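PDB 4AKR: F-actin-capping protein subunit alpha from Dictyostelium discoideum, which caps the fast-growing barbed ends of actin filaments in a calcium-independent way, blocking subunit exchange there without severing the filaments. Local coordinates for residues E144-T149 and C173-G178; S179-S184 and Q209-S214; V59-G64 and Q86-D91; S65-K70 and V134-G139; N17-E22 and N191-E196. One frame throughout, in Å; residues are numbered along the deposited sequence.

Contact 1: E144-T149 and C173-G178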
# COMPACT_ATOMS: atom_id res chain seq x y z
N GLU A 144 14.14 5.62 -36.49
CA GLU A 144 14.20 7.07 -36.43
C GLU A 144 15.57 7.63 -36.01
O GLU A 144 15.72 8.84 -35.83
CB GLU A 144 13.13 7.60 -35.48
CG GLU A 144 13.21 7.03 -34.07
CD GLU A 144 12.65 5.62 -33.95
OE1 GLU A 144 13.11 4.71 -34.68
OE2 GLU A 144 11.76 5.41 -33.10
N GLY A 145 16.56 6.76 -35.85
CA GLY A 145 17.88 7.22 -35.45
C GLY A 145 18.44 6.52 -34.22
O GLY A 145 18.70 5.32 -34.25
N ILE A 146 18.63 7.27 -33.14
CA ILE A 146 19.18 6.71 -31.91
C ILE A 146 18.26 6.78 -30.69
O ILE A 146 17.64 7.81 -30.42
CB ILE A 146 20.50 7.41 -31.51
CG1 ILE A 146 21.56 7.16 -32.57
CG2 ILE A 146 20.96 6.92 -30.14
CD1 ILE A 146 22.79 8.03 -32.42
N LYS A 147 18.20 5.68 -29.95
CA LYS A 147 17.41 5.65 -28.73
C LYS A 147 18.34 5.50 -27.53
O LYS A 147 19.07 4.52 -27.41
CB LYS A 147 16.40 4.50 -28.75
CG LYS A 147 15.64 4.38 -27.43
CD LYS A 147 14.58 3.27 -27.42
CE LYS A 147 15.20 1.89 -27.44
NZ LYS A 147 14.18 0.83 -27.23
N ILE A 148 18.31 6.48 -26.63
CA ILE A 148 19.13 6.43 -25.43
C ILE A 148 18.20 6.25 -24.25
O ILE A 148 17.33 7.09 -24.03
CB ILE A 148 19.95 7.73 -25.22
CG1 ILE A 148 20.88 7.94 -26.42
CG2 ILE A 148 20.74 7.65 -23.91
CD1 ILE A 148 21.81 6.77 -26.68
N THR A 149 18.35 5.16 -23.52
CA THR A 149 17.50 4.88 -22.37
C THR A 149 18.21 5.15 -21.04
O THR A 149 19.26 4.56 -20.75
CB THR A 149 17.02 3.41 -22.38
OG1 THR A 149 16.43 3.12 -23.66
CG2 THR A 149 15.99 3.18 -21.29
N CYS A 173 15.01 8.50 -24.57
CA CYS A 173 15.25 9.62 -25.46
C CYS A 173 15.58 9.20 -26.89
O CYS A 173 16.59 8.52 -27.13
CB CYS A 173 16.40 10.46 -24.90
SG CYS A 173 16.30 10.69 -23.11
N THR A 174 14.74 9.62 -27.83
CA THR A 174 14.91 9.28 -29.23
C THR A 174 15.21 10.51 -30.09
O THR A 174 14.64 11.58 -29.88
CB THR A 174 13.65 8.58 -29.78
OG1 THR A 174 13.38 7.41 -28.99
CG2 THR A 174 13.87 8.14 -31.21
N PHE A 175 16.11 10.36 -31.05
CA PHE A 175 16.49 11.48 -31.90
C PHE A 175 17.30 11.13 -33.14
O PHE A 175 17.95 10.08 -33.20
CB PHE A 175 17.29 12.48 -31.06
CG PHE A 175 18.53 11.90 -30.44
CD1 PHE A 175 18.46 11.20 -29.24
CD2 PHE A 175 19.77 12.04 -31.06
CE1 PHE A 175 19.61 10.64 -28.66
CE2 PHE A 175 20.93 11.49 -30.48
CZ PHE A 175 20.85 10.79 -29.28
N LYS A 176 17.24 12.01 -34.12
CA LYS A 176 17.99 11.87 -35.36
C LYS A 176 19.30 12.59 -35.01
O LYS A 176 19.28 13.74 -34.59
CB LYS A 176 17.28 12.59 -36.51
CG LYS A 176 17.97 12.51 -37.87
CD LYS A 176 17.14 13.23 -38.94
CE LYS A 176 17.68 13.00 -40.35
NZ LYS A 176 16.77 13.59 -41.38
N PRO A 177 20.44 11.91 -35.15
CA PRO A 177 21.70 12.57 -34.81
C PRO A 177 22.09 13.78 -35.65
O PRO A 177 22.12 13.71 -36.88
CB PRO A 177 22.73 11.44 -34.90
CG PRO A 177 22.10 10.46 -35.85
CD PRO A 177 20.66 10.48 -35.45
N GLY A 178 22.38 14.89 -34.98
CA GLY A 178 22.81 16.11 -35.65
C GLY A 178 21.81 17.21 -35.91
O GLY A 178 22.19 18.37 -36.10
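I146, F175 and T174 bury the most surface between 144-149 and 173-178. The two segments are antiparallel neighbours at one end of the long hairpin 145-158/163-175, part of the five-stranded antiparallel sheet of this subunit. Their axes run 4.7 Å apart at closest. I146 pairs with F175 through two backbone bonds. I146 N reaches F175 O at 2.9 Å, almost straight and nearly along the C=O axis. F175 N returns to I146 O less straight, with an angle of 149° at the hydrogen. I148 and C173 form the next hydrogen-bonded pair. I148 N to C173 O is 2.7 Å.

F175 CG sits between the backbone N and the carbonyl carbon (chi1 58°). This crowded torsion lays the ring alongside I146. I146 CB stands 4.0 Å above one face, offset toward the rim. I148 meets the ring at its edge instead, with CG1 3.7 Å from F175 CE1. Y114 adds an edge-to-face ring contact to F175 and also touches I146. Helix 112-129 therefore packs on the face that carries I146, I148, C173 and F175.

T174 and K147 form a non-hydrogen-bonded pair on the other face. T174 CA makes a CA-H...O contact of 3.3 Å to I146 O. T174 OG1 crosses K147 obliquely, near K147 CG; the end of the lysine leads away. G145 has backbone angles that suit glycine, and a CB there would clash with F175 O. Beyond the strand end, P177 CB lies 4.2 Å from I146 CD1.

Contact 2: S179-S184 and Q209-S214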
# COMPACT_ATOMS: atom_id res chain seq x y z
N SER A 179 20.53 16.87 -35.92
CA SER A 179 19.48 17.85 -36.18
C SER A 179 18.14 17.35 -35.64
O SER A 179 18.03 16.20 -35.19
CB SER A 179 19.35 18.08 -37.68
OG SER A 179 19.02 16.86 -38.33
N GLY A 180 17.13 18.21 -35.70
CA GLY A 180 15.82 17.84 -35.21
C GLY A 180 15.77 17.97 -33.71
O GLY A 180 16.63 18.62 -33.11
N ASN A 181 14.77 17.35 -33.09
CA ASN A 181 14.61 17.42 -31.64
C ASN A 181 14.75 16.05 -31.04
O ASN A 181 14.66 15.04 -31.73
CB ASN A 181 13.21 17.90 -31.26
CG ASN A 181 12.96 19.33 -31.66
OD1 ASN A 181 11.80 19.73 -31.79
ND2 ASN A 181 14.02 20.10 -31.83
N VAL A 182 14.94 16.03 -29.73
CA VAL A 182 15.03 14.80 -28.97
C VAL A 182 13.69 14.68 -28.26
O VAL A 182 13.26 15.61 -27.58
CB VAL A 182 16.13 14.86 -27.89
CG1 VAL A 182 16.04 13.61 -27.00
CG2 VAL A 182 17.50 14.95 -28.56
N THR A 183 13.02 13.56 -28.43
CA THR A 183 11.76 13.35 -27.76
C THR A 183 12.04 12.39 -26.60
O THR A 183 12.44 11.25 -26.82
CB THR A 183 10.71 12.73 -28.69
OG1 THR A 183 10.41 13.66 -29.74
CG2 THR A 183 9.43 12.40 -27.91
N SER A 184 11.83 12.88 -25.38
CA SER A 184 12.07 12.08 -24.18
C SER A 184 10.76 11.72 -23.48
O SER A 184 10.00 12.60 -23.05
CB SER A 184 12.97 12.86 -23.22
OG SER A 184 14.17 13.26 -23.86
N GLN A 209 6.46 13.68 -21.21
CA GLN A 209 7.21 13.75 -22.45
C GLN A 209 7.76 15.16 -22.61
O GLN A 209 7.02 16.14 -22.46
CB GLN A 209 6.34 13.41 -23.68
CG GLN A 209 7.07 13.65 -25.01
CD GLN A 209 6.23 13.32 -26.24
OE1 GLN A 209 6.00 12.15 -26.56
NE2 GLN A 209 5.77 14.35 -26.92
N THR A 210 9.05 15.27 -22.89
CA THR A 210 9.68 16.57 -23.08
C THR A 210 10.34 16.59 -24.44
O THR A 210 10.47 15.55 -25.11
CB THR A 210 10.75 16.86 -22.01
OG1 THR A 210 11.82 15.92 -22.13
CG2 THR A 210 10.16 16.77 -20.62
N THR A 211 10.77 17.77 -24.86
CA THR A 211 11.43 17.93 -26.14
C THR A 211 12.60 18.90 -26.03
O THR A 211 12.54 19.88 -25.28
CB THR A 211 10.44 18.44 -27.20
OG1 THR A 211 9.37 17.50 -27.34
CG2 THR A 211 11.13 18.61 -28.54
N SER A 212 13.67 18.62 -26.77
CA SER A 212 14.84 19.48 -26.77
C SER A 212 15.66 19.29 -28.05
O SER A 212 15.50 18.30 -28.77
CB SER A 212 15.69 19.19 -25.51
OG SER A 212 15.82 17.81 -25.29
N PRO A 213 16.56 20.24 -28.35
CA PRO A 213 17.42 20.22 -29.55
C PRO A 213 18.38 19.05 -29.70
O PRO A 213 19.04 18.63 -28.75
CB PRO A 213 18.18 21.55 -29.45
CG PRO A 213 17.29 22.41 -28.62
CD PRO A 213 16.80 21.46 -27.57
N SER A 214 18.47 18.54 -30.92
CA SER A 214 19.38 17.45 -31.24
C SER A 214 20.49 18.02 -32.12
O SER A 214 20.29 18.22 -33.32
CB SER A 214 18.66 16.34 -32.00
OG SER A 214 19.58 15.37 -32.48
O HOH W 1 13.88 15.89 -24.81
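V182 and S212 pair through two backbone bonds. The one from V182 N to S212 O is short at 2.5 Å and runs nearly along the C=O axis. In the reverse bond S212 N lies in the plane of the V182 carbonyl. S184 and T210 pair through two more backbone bonds. The donor S184 N stands above the plane of the T210 carbonyl. S214 N closes the end of the ladder on G180 O at 2.9 Å. One ordered water joins both strands on the face that carries V182, S184, T210 and S212. This water donates to S212 OG at 2.8 Å and to V182 O at 2.9 Å. It also bonds S184 OG, and T210 OG1 is a weak fourth partner. The hydroxyls of S212 (chi1 45°) and T210 both take the crowded position between backbone N and carbonyl carbon.

These bonds join the antiparallel hairpin 181-194/198-213 near the ends of its strands remote from the turn. The outer strand, 198-213, is the last of the five in the sheet of this chain. Helix 217-248 packs on the water-bearing face, touching V182, T210 and S212. S214 OG turns to K176 O, while S214 CB packs 3.9 Å from V182 CG2. On the other face N181 and T211 cross obliquely, with T211 CG2 3.5 Å from N181 CB. T183 CG2 lies 3.9 Å from Q209 CG, and the Q209 amide bonds N185 through OE1.

Contact 3: V59-G64 and Q86-D91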
# COMPACT_ATOMS: atom_id res chain seq x y z
N VAL A 59 23.40 -3.58 -7.82
CA VAL A 59 24.38 -4.60 -7.44
C VAL A 59 25.74 -3.95 -7.31
O VAL A 59 25.97 -2.84 -7.81
CB VAL A 59 24.47 -5.71 -8.51
CG1 VAL A 59 23.16 -6.47 -8.59
CG2 VAL A 59 24.80 -5.11 -9.87
N GLN A 60 26.66 -4.63 -6.64
CA GLN A 60 28.01 -4.12 -6.48
C GLN A 60 28.92 -5.01 -7.30
O GLN A 60 28.85 -6.23 -7.18
CB GLN A 60 28.47 -4.17 -5.02
CG GLN A 60 27.78 -3.20 -4.09
CD GLN A 60 27.95 -1.75 -4.50
OE1 GLN A 60 29.00 -1.35 -5.00
NE2 GLN A 60 26.91 -0.95 -4.28
N THR A 61 29.74 -4.40 -8.15
CA THR A 61 30.69 -5.14 -8.96
C THR A 61 32.07 -4.63 -8.56
O THR A 61 32.18 -3.68 -7.78
CB THR A 61 30.52 -4.89 -10.47
OG1 THR A 61 30.92 -3.55 -10.79
CG2 THR A 61 29.08 -5.12 -10.90
N SER A 62 33.11 -5.26 -9.09
CA SER A 62 34.48 -4.85 -8.78
C SER A 62 34.77 -3.42 -9.22
O SER A 62 35.68 -2.77 -8.69
CB SER A 62 35.47 -5.80 -9.45
OG SER A 62 35.28 -7.14 -9.02
N LYS A 63 33.98 -2.92 -10.16
CA LYS A 63 34.17 -1.57 -10.69
C LYS A 63 33.15 -0.55 -10.21
O LYS A 63 33.12 0.58 -10.69
CB LYS A 63 34.14 -1.59 -12.22
CG LYS A 63 35.36 -2.19 -12.86
CD LYS A 63 35.15 -2.38 -14.34
CE LYS A 63 36.41 -2.87 -15.00
NZ LYS A 63 37.49 -1.86 -14.82
N GLY A 64 32.30 -0.95 -9.26
CA GLY A 64 31.30 -0.04 -8.76
C GLY A 64 29.88 -0.58 -8.89
O GLY A 64 29.67 -1.70 -9.37
N GLN A 86 31.15 -3.71 -19.33
CA GLN A 86 31.14 -5.07 -18.83
C GLN A 86 29.78 -5.74 -18.90
O GLN A 86 28.75 -5.10 -19.10
CB GLN A 86 31.66 -5.11 -17.38
CG GLN A 86 30.83 -4.34 -16.37
CD GLN A 86 31.42 -4.40 -14.97
OE1 GLN A 86 30.90 -3.79 -14.03
NE2 GLN A 86 32.52 -5.13 -14.82
N VAL A 87 29.80 -7.06 -18.74
CA VAL A 87 28.60 -7.87 -18.76
C VAL A 87 28.54 -8.54 -17.41
O VAL A 87 29.49 -9.22 -16.99
CB VAL A 87 28.67 -8.95 -19.85
CG1 VAL A 87 27.52 -9.94 -19.67
CG2 VAL A 87 28.59 -8.31 -21.22
N ILE A 88 27.43 -8.32 -16.72
CA ILE A 88 27.25 -8.88 -15.38
C ILE A 88 26.33 -10.09 -15.40
O ILE A 88 25.22 -10.03 -15.93
CB ILE A 88 26.65 -7.81 -14.45
CG1 ILE A 88 27.57 -6.60 -14.41
CG2 ILE A 88 26.45 -8.38 -13.07
CD1 ILE A 88 26.96 -5.39 -13.70
N THR A 89 26.82 -11.20 -14.85
CA THR A 89 26.02 -12.41 -14.75
C THR A 89 25.39 -12.31 -13.36
O THR A 89 26.08 -12.00 -12.38
CB THR A 89 26.90 -13.68 -14.86
OG1 THR A 89 27.61 -13.65 -16.11
CG2 THR A 89 26.04 -14.95 -14.82
N TYR A 90 24.09 -12.58 -13.29
CA TYR A 90 23.33 -12.45 -12.05
C TYR A 90 22.43 -13.64 -11.70
O TYR A 90 21.76 -14.19 -12.57
CB TYR A 90 22.47 -11.18 -12.17
CG TYR A 90 21.71 -10.77 -10.93
CD1 TYR A 90 22.38 -10.21 -9.84
CD2 TYR A 90 20.32 -10.83 -10.89
CE1 TYR A 90 21.68 -9.71 -8.74
CE2 TYR A 90 19.61 -10.34 -9.80
CZ TYR A 90 20.30 -9.78 -8.74
OH TYR A 90 19.61 -9.26 -7.67
N ASP A 91 22.41 -14.02 -10.43
CA ASP A 91 21.55 -15.12 -10.00
C ASP A 91 20.29 -14.51 -9.42
O ASP A 91 20.32 -14.01 -8.29
CB ASP A 91 22.22 -15.96 -8.92
CG ASP A 91 21.41 -17.21 -8.58
OD1 ASP A 91 20.20 -17.07 -8.29
OD2 ASP A 91 21.98 -18.32 -8.61
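The small hairpin 58-61/64-67 packs one side of its first strand against strand 86-91 of the neighbouring four-stranded antiparallel sheet. The strand axes are 9.8 Å apart at closest, so side chains and not backbones meet. T61 carries the middle of the contact. Its CB points toward 86-91 and branches there. OG1 lies between the backbone N and the carbonyl carbon (chi1 70°), turned back into its own hairpin. T61 OG1 donates to G64 O at 2.6 Å, in the carbonyl plane and on a lone pair. T61 OG1 also accepts from K63 N at 3.2 Å, which makes an ST turn. G64 O takes a second bond, from T61 N, so the type I turn T61-G64 is held by backbone and hydroxyl together. The other branch, T61 CG2, leads across and crosses I88 at about a right angle, 3.5 Å from I88 CD1. The tip of Q86 comes to the tip of T61, and the K63 chain slides past Q86 in the opposite direction. A valine here would lose the hydroxyl and would probably loosen the turn at G64.

V59 extends the apolar patch away from the turn. V59 CG2 is 4.4 Å from I88 CD1. I88 also touches A66, on the second strand of the hairpin, and V59 touches V97 on strand 96-102. Y90 reaches V59 with its CG anti to the backbone N (chi1 -173°). This brings Y90 CE1 to 3.6 Å from V59 CG1.

Contact 4: S65-K70 and V134-G139; sequences SALITK and VSAVYG
L67 fills the middle of this buried contact. It slides past V134 in the opposite direction, and its two methyls part over the strand. L67 CD2 packs 3.7 Å from V134 CB. L67 CD1 reaches further along, 3.9 Å from A136 CB, and also lies 3.5 Å from V134 O. An alanine here would remove both methyls and would probably leave V134 and A136 poorly packed against the hairpin. On the side toward the turn, S65 OG lies 3.7 Å from V134 CG1.

At the far end the contact becomes polar. T69 and Y138 meet tip to tip, with T69 OG1 and Y138 OH hydrogen-bonded at 2.8 Å. The crowded torsion of T69 (chi1 76°) sets OG1 between the backbone N and the carbonyl carbon. A weak bond from G72 N also reaches T69 OG1. Y138 CG is anti to the carbonyl carbon, and its side chain also touches E71 and P82.

Strand 134-139 is positioned by its neighbour 145-158. V134, A136 and Y138 are backbone-bonded to S153, C151 and T149. L67 reaches past strand 134-142 to touch C151 and S153. On the other face V137 packs on F118 and A122 of helix 112-129. The axes of 65-67 and 134-139 pass 6.0 Å apart at 58°. This is face packing of a small two-stranded hairpin across the first strand of the five-stranded antiparallel sheet, a sheet that in capping proteins is backed by helices.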
# COMPACT_ATOMS: atom_id res chain seq x y z
N SER A 65 28.91 0.24 -8.50
CA SER A 65 27.51 -0.15 -8.54
C SER A 65 26.93 -0.17 -9.95
O SER A 65 27.42 0.51 -10.85
CB SER A 65 26.70 0.81 -7.67
OG SER A 65 26.93 2.15 -8.05
N ALA A 66 25.90 -0.99 -10.14
CA ALA A 66 25.21 -1.09 -11.43
C ALA A 66 23.75 -1.46 -11.21
O ALA A 66 23.33 -1.78 -10.09
CB ALA A 66 25.88 -2.14 -12.31
N LEU A 67 22.97 -1.40 -12.28
CA LEU A 67 21.56 -1.73 -12.21
C LEU A 67 21.20 -3.00 -12.99
O LEU A 67 21.80 -3.29 -14.02
CB LEU A 67 20.71 -0.58 -12.74
CG LEU A 67 20.69 0.76 -12.00
CD1 LEU A 67 19.63 1.67 -12.64
CD2 LEU A 67 20.36 0.54 -10.53
N ILE A 68 20.23 -3.75 -12.47
CA ILE A 68 19.72 -4.94 -13.13
C ILE A 68 18.37 -4.51 -13.71
O ILE A 68 17.41 -4.30 -12.96
CB ILE A 68 19.49 -6.10 -12.14
CG1 ILE A 68 20.82 -6.53 -11.50
CG2 ILE A 68 18.82 -7.27 -12.85
CD1 ILE A 68 21.87 -6.98 -12.49
N THR A 69 18.30 -4.35 -15.03
CA THR A 69 17.07 -3.91 -15.69
C THR A 69 16.77 -4.75 -16.92
O THR A 69 17.62 -5.52 -17.37
CB THR A 69 17.19 -2.46 -16.17
OG1 THR A 69 18.02 -2.42 -17.34
CG2 THR A 69 17.82 -1.59 -15.08
N LYS A 70 15.57 -4.59 -17.47
CA LYS A 70 15.20 -5.34 -18.66
C LYS A 70 15.87 -4.72 -19.87
O LYS A 70 16.15 -5.40 -20.85
CB LYS A 70 13.68 -5.33 -18.88
CG LYS A 70 12.87 -5.99 -17.77
CD LYS A 70 11.37 -5.91 -18.07
CE LYS A 70 10.52 -6.34 -16.88
NZ LYS A 70 9.06 -6.24 -17.18
N VAL A 134 21.48 5.00 -8.15
CA VAL A 134 22.42 4.32 -9.03
C VAL A 134 21.79 4.48 -10.41
O VAL A 134 20.58 4.29 -10.56
CB VAL A 134 22.56 2.83 -8.67
CG1 VAL A 134 23.55 2.15 -9.60
CG2 VAL A 134 22.99 2.69 -7.22
N SER A 135 22.59 4.83 -11.40
CA SER A 135 22.09 5.05 -12.75
C SER A 135 22.60 4.05 -13.80
O SER A 135 23.55 3.31 -13.56
CB SER A 135 22.46 6.46 -13.21
OG SER A 135 23.87 6.60 -13.24
N ALA A 136 21.96 4.07 -14.96
CA ALA A 136 22.33 3.20 -16.07
C ALA A 136 21.84 3.83 -17.38
O ALA A 136 20.67 4.18 -17.51
CB ALA A 136 21.71 1.82 -15.88
N VAL A 137 22.76 3.98 -18.33
CA VAL A 137 22.44 4.57 -19.63
C VAL A 137 22.79 3.60 -20.76
O VAL A 137 23.95 3.21 -20.93
CB VAL A 137 23.19 5.90 -19.83
CG1 VAL A 137 22.76 6.54 -21.15
CG2 VAL A 137 22.91 6.84 -18.67
N TYR A 138 21.78 3.22 -21.52
CA TYR A 138 21.93 2.28 -22.62
C TYR A 138 21.73 3.00 -23.95
O TYR A 138 21.15 4.08 -23.99
CB TYR A 138 20.88 1.18 -22.49
CG TYR A 138 20.84 0.52 -21.13
CD1 TYR A 138 21.81 -0.41 -20.75
CD2 TYR A 138 19.82 0.80 -20.23
CE1 TYR A 138 21.76 -1.05 -19.51
CE2 TYR A 138 19.75 0.18 -18.97
CZ TYR A 138 20.72 -0.75 -18.62
OH TYR A 138 20.63 -1.41 -17.42
N GLY A 139 22.21 2.40 -25.03
CA GLY A 139 22.05 3.01 -26.34
C GLY A 139 21.80 1.97 -27.41
O GLY A 139 22.24 0.82 -27.29

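Contact 5: N17-E22 and N191-E196; sequences NAPPCE and NVHYFE
Two rings and a carboxylate meet at one end of this contact. The H193 ring has F195 over one face, with F195 CD1 3.2 Å above its plane and offset toward the rim. The E22 carboxylate comes to the edge of H193. The two planes are nearly coplanar, 14° apart. P19 CG approaches the same imidazole obliquely. E22 OE2 also lies 3.5 Å from F195 CE1.

The E22 chain leaves with CG anti to the carbonyl carbon and runs extended, which carries the carboxylate across to the ring edge. Both carboxylate oxygens have partners outside the two segments. OE1 forms a salt bridge with a basic side chain of another protein's chain, and OE2 is hydrogen-bonded to S164 OG. A basic side chain of that other chain also makes a cation-pi contact with F195. The site thus lies at the subunit interface.

P20 closes the other end, with P20 CG 4.3 Å from N191 CB. P19 to E22 form a type II turn, and Y51 OH bonds P19 O. The turn ends at E22, the N-cap of helix 23-31. It sets the link from helix 4-16 to helix 23-31 against strand 181-194, which is backbone-paired with strands 163-175 and 198-213.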
# COMPACT_ATOMS: atom_id res chain seq x y z
N ASN A 17 4.23 -9.01 -5.80
CA ASN A 17 3.72 -7.80 -5.18
C ASN A 17 4.40 -7.36 -3.90
O ASN A 17 3.89 -6.49 -3.18
CB ASN A 17 2.22 -7.95 -4.94
CG ASN A 17 1.42 -7.72 -6.20
OD1 ASN A 17 1.22 -6.58 -6.62
ND2 ASN A 17 0.98 -8.81 -6.83
N ALA A 18 5.56 -7.94 -3.61
CA ALA A 18 6.30 -7.59 -2.41
C ALA A 18 6.75 -6.13 -2.49
O ALA A 18 7.11 -5.64 -3.56
CB ALA A 18 7.52 -8.49 -2.26
N PRO A 19 6.70 -5.42 -1.36
CA PRO A 19 7.13 -4.02 -1.38
C PRO A 19 8.63 -3.95 -1.61
O PRO A 19 9.35 -4.95 -1.49
CB PRO A 19 6.72 -3.50 0.00
CG PRO A 19 6.78 -4.72 0.87
CD PRO A 19 6.20 -5.80 -0.02
N PRO A 20 9.14 -2.76 -1.96
CA PRO A 20 10.57 -2.59 -2.21
C PRO A 20 11.44 -2.87 -0.98
O PRO A 20 11.07 -2.53 0.15
CB PRO A 20 10.67 -1.14 -2.67
CG PRO A 20 9.54 -0.47 -1.90
CD PRO A 20 8.42 -1.48 -2.08
N CYS A 21 12.59 -3.50 -1.21
CA CYS A 21 13.53 -3.81 -0.14
C CYS A 21 13.08 -4.86 0.86
O CYS A 21 13.82 -5.16 1.79
CB CYS A 21 13.87 -2.54 0.63
SG CYS A 21 14.68 -1.29 -0.35
N GLU A 22 11.88 -5.41 0.69
CA GLU A 22 11.35 -6.41 1.62
C GLU A 22 11.05 -7.74 0.95
O GLU A 22 10.36 -8.59 1.52
CB GLU A 22 10.06 -5.89 2.26
CG GLU A 22 10.19 -4.55 2.96
CD GLU A 22 8.85 -4.01 3.42
OE1 GLU A 22 8.02 -4.80 3.95
OE2 GLU A 22 8.63 -2.79 3.26
N ASN A 191 7.31 4.56 -4.59
CA ASN A 191 6.70 3.64 -3.65
C ASN A 191 7.17 3.88 -2.23
O ASN A 191 8.36 4.04 -1.99
CB ASN A 191 7.02 2.20 -4.07
CG ASN A 191 6.52 1.87 -5.45
OD1 ASN A 191 5.36 1.52 -5.64
ND2 ASN A 191 7.40 2.00 -6.44
N VAL A 192 6.23 3.91 -1.29
CA VAL A 192 6.56 4.08 0.11
C VAL A 192 5.69 3.12 0.92
O VAL A 192 4.50 2.98 0.65
CB VAL A 192 6.32 5.52 0.61
CG1 VAL A 192 6.64 5.62 2.10
CG2 VAL A 192 7.20 6.49 -0.17
N HIS A 193 6.32 2.48 1.90
CA HIS A 193 5.67 1.51 2.76
C HIS A 193 6.01 1.82 4.22
O HIS A 193 7.18 1.85 4.61
CB HIS A 193 6.19 0.11 2.38
CG HIS A 193 5.65 -1.00 3.24
ND1 HIS A 193 4.37 -1.01 3.74
CD2 HIS A 193 6.21 -2.18 3.61
CE1 HIS A 193 4.15 -2.15 4.38
NE2 HIS A 193 5.26 -2.87 4.32
N TYR A 194 4.97 2.07 5.01
CA TYR A 194 5.11 2.35 6.43
C TYR A 194 4.33 1.27 7.15
O TYR A 194 3.15 1.06 6.86
CB TYR A 194 4.51 3.72 6.77
CG TYR A 194 4.62 4.04 8.24
CD1 TYR A 194 3.62 3.63 9.12
CD2 TYR A 194 5.73 4.72 8.75
CE1 TYR A 194 3.72 3.88 10.48
CE2 TYR A 194 5.83 4.98 10.12
CZ TYR A 194 4.82 4.56 10.98
OH TYR A 194 4.89 4.81 12.33
N PHE A 195 4.97 0.57 8.08
CA PHE A 195 4.28 -0.51 8.74
C PHE A 195 4.37 -0.64 10.26
O PHE A 195 4.57 -1.74 10.78
CB PHE A 195 4.67 -1.84 8.07
CG PHE A 195 6.16 -2.00 7.87
CD1 PHE A 195 6.78 -1.45 6.75
CD2 PHE A 195 6.93 -2.70 8.79
CE1 PHE A 195 8.16 -1.59 6.55
CE2 PHE A 195 8.31 -2.86 8.61
CZ PHE A 195 8.92 -2.30 7.48
N GLU A 196 4.25 0.47 10.97
CA GLU A 196 4.26 0.40 12.43
C GLU A 196 2.80 0.34 12.85
O GLU A 196 2.05 1.28 12.60
CB GLU A 196 4.93 1.62 13.06
CG GLU A 196 4.90 1.55 14.59
CD GLU A 196 5.83 2.54 15.25
OE1 GLU A 196 6.58 3.22 14.53
OE2 GLU A 196 5.80 2.64 16.50

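In the fold
Contact 5 opens first, at 17-22 between the first two helices. Its partner 191-196 comes only after four strands of the large sheet have begun. Contacts 3, 4 and 1 all fall within this span. Contact 3 opens at 59-64 and contact 4 at 65-70. Contact 3 closes at 86-91 and contact 4 at 134-139, so the two cross. They share the small hairpin, which joins the four-stranded sheet to the five-stranded one. Contact 1 then runs from 144-149 to 173-178. Contact 2 opens at 179-184 and closes at 209-214, crossing contact 5. Contacts 1 and 2 touch at one end of the large sheet. Contact 5 lies on the opposite side of the chain's centre.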